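Local coordinates for protein glucanase (Clostridium thermocellum, PDB 5GXX) that probably hydrolyses internal beta-1,4-glucosidic bonds of cellulose as a family 9 endoglucanase of the cellulosome, at residues Ala387-Pro392 / Val406-Ala411. The protein carries 1 engineered substitution. Numbering follows the deposited sequence.
Sequences ALVGGP and VKNEVA
With chi1 at -56° in Val389 and -70° in Val410, each CG1 stands anti to its own carbonyl carbon, beside the backbone N, and the two methyls meet at 3.9 Å. Val410 CG1 also reaches Ala387 CB at 3.7 Å, giving a small apolar patch. Lys407, extended beyond CG, runs its methylenes past the carbonyl of Gly391, with CG 3.2 Å from Gly391 O, and delivers NZ to Ser397 O. The backbone evidence is two bonds of unequal quality: Gly391 N to Lys407 O is nearly straight (3.0 Å, 170°), whereas Gly390 N to Glu409 O is weak (2.9 Å). Both acceptors belong to the type I turn Val406-Glu409. The chains come closest where Gly390, which has no side chain, faces Lys407, their CA atoms 4.5 Å apart. A water lies 2.8 Å from Leu388 O and accepts from Ala411 N, extending the link beyond the turn. Glu409 OE1 takes the N-H of Val410 on its anti side, while OE2 hydrogen-bonds a bound Tris molecule, consistent with a place at the substrate-binding cleft. This buried loop pair precedes helix 412-429; Leu388 packs on that helix and on helices 301-318 and 322-340.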
loop_
_atom_site.group_PDB
_atom_site.type_symbol
_atom_site.label_atom_id
_atom_site.label_comp_id
_atom_site.label_asym_id
_atom_site.label_seq_id
_atom_site.Cartn_x
_atom_site.Cartn_y
_atom_site.Cartn_z
ATOM N N ALA A 387 23.603 -34.250 -2.520
ATOM C CA ALA A 387 22.471 -34.163 -3.435
ATOM C C ALA A 387 22.906 -34.293 -4.886
ATOM O O ALA A 387 23.692 -33.474 -5.361
ATOM C CB ALA A 387 21.725 -32.841 -3.227
ATOM N N LEU A 388 22.366 -35.309 -5.564
ATOM C CA LEU A 388 22.539 -35.448 -7.020
ATOM C C LEU A 388 21.577 -34.488 -7.709
ATOM O O LEU A 388 20.365 -34.633 -7.548
ATOM C CB LEU A 388 22.282 -36.883 -7.475
ATOM C CG LEU A 388 22.458 -37.175 -8.975
ATOM C CD1 LEU A 388 23.930 -37.065 -9.396
ATOM C CD2 LEU A 388 21.974 -38.579 -9.232
ATOM N N VAL A 389 22.098 -33.522 -8.462
ATOM C CA VAL A 389 21.199 -32.608 -9.186
ATOM C C VAL A 389 20.558 -33.249 -10.433
ATOM O O VAL A 389 20.970 -34.308 -10.895
ATOM C CB VAL A 389 21.850 -31.226 -9.476
ATOM C CG1 VAL A 389 22.342 -30.560 -8.197
ATOM C CG2 VAL A 389 23.002 -31.348 -10.467
ATOM N N GLY A 390 19.567 -32.565 -10.992
ATOM C CA GLY A 390 18.952 -33.016 -12.236
ATOM C C GLY A 390 19.986 -33.294 -13.319
ATOM O O GLY A 390 19.991 -34.362 -13.932
ATOM N N GLY A 391 20.863 -32.324 -13.560
ATOM C CA GLY A 391 21.992 -32.580 -14.429
ATOM C C GLY A 391 21.924 -31.777 -15.708
ATOM O O GLY A 391 21.051 -30.928 -15.871
ATOM N N PRO A 392 22.787 -32.115 -16.659
ATOM C CA PRO A 392 22.918 -31.304 -17.862
ATOM C C PRO A 392 21.836 -31.620 -18.887
ATOM O O PRO A 392 21.091 -32.589 -18.738
ATOM C CB PRO A 392 24.301 -31.713 -18.383
ATOM C CG PRO A 392 24.377 -33.175 -17.972
ATOM C CD PRO A 392 23.723 -33.252 -16.619
ATOM N N VAL A 406 14.849 -27.243 -13.340
ATOM C CA VAL A 406 15.049 -28.533 -14.016
ATOM C C VAL A 406 16.462 -29.071 -13.710
ATOM O O VAL A 406 16.620 -30.073 -13.008
ATOM C CB VAL A 406 14.776 -28.407 -15.535
ATOM C CG1 VAL A 406 15.040 -29.742 -16.232
ATOM C CG2 VAL A 406 13.343 -27.941 -15.760
ATOM N N LYS A 407 17.488 -28.360 -14.163
ATOM C CA LYS A 407 18.849 -28.875 -14.056
ATOM C C LYS A 407 19.345 -28.918 -12.617
ATOM O O LYS A 407 20.193 -29.747 -12.289
ATOM C CB LYS A 407 19.820 -28.105 -14.952
ATOM C CG LYS A 407 19.425 -28.180 -16.421
ATOM C CD LYS A 407 20.518 -27.686 -17.312
ATOM C CE LYS A 407 20.047 -27.807 -18.754
ATOM N NZ LYS A 407 20.973 -27.182 -19.740
ATOM N N ASN A 408 18.842 -28.014 -11.787
ATOM C CA ASN A 408 19.308 -27.953 -10.399
ATOM C C ASN A 408 18.301 -28.497 -9.382
ATOM O O ASN A 408 18.428 -28.250 -8.166
ATOM C CB ASN A 408 19.821 -26.569 -10.012
ATOM C CG ASN A 408 21.343 -26.486 -10.077
ATOM O OD1 ASN A 408 22.026 -27.435 -10.464
ATOM N ND2 ASN A 408 21.875 -25.345 -9.697
ATOM N N GLU A 409 17.294 -29.214 -9.876
ATOM C CA GLU A 409 16.389 -29.984 -9.022
ATOM C C GLU A 409 17.171 -31.007 -8.199
ATOM O O GLU A 409 18.193 -31.525 -8.660
ATOM C CB GLU A 409 15.279 -30.668 -9.845
ATOM C CG GLU A 409 14.226 -31.441 -9.041
ATOM C CD GLU A 409 13.443 -30.611 -8.048
ATOM O OE1 GLU A 409 14.011 -29.782 -7.301
ATOM O OE2 GLU A 409 12.213 -30.803 -7.969
ATOM N N VAL A 410 16.700 -31.241 -6.983
ATOM C CA VAL A 410 17.241 -32.275 -6.094
ATOM C C VAL A 410 16.052 -33.013 -5.485
ATOM O O VAL A 410 14.991 -32.414 -5.291
ATOM C CB VAL A 410 18.148 -31.669 -4.974
ATOM C CG1 VAL A 410 19.456 -31.144 -5.567
ATOM C CG2 VAL A 410 17.397 -30.588 -4.186
ATOM N N ALA A 411 16.176 -34.307 -5.200
ATOM C CA ALA A 411 15.024 -35.022 -4.640
ATOM C C ALA A 411 15.418 -36.363 -4.056
ATOM O O ALA A 411 16.445 -36.940 -4.412
ATOM C CB ALA A 411 13.951 -35.207 -5.729
HETATM O O HOH W 1 19.042 -34.951 -5.153
#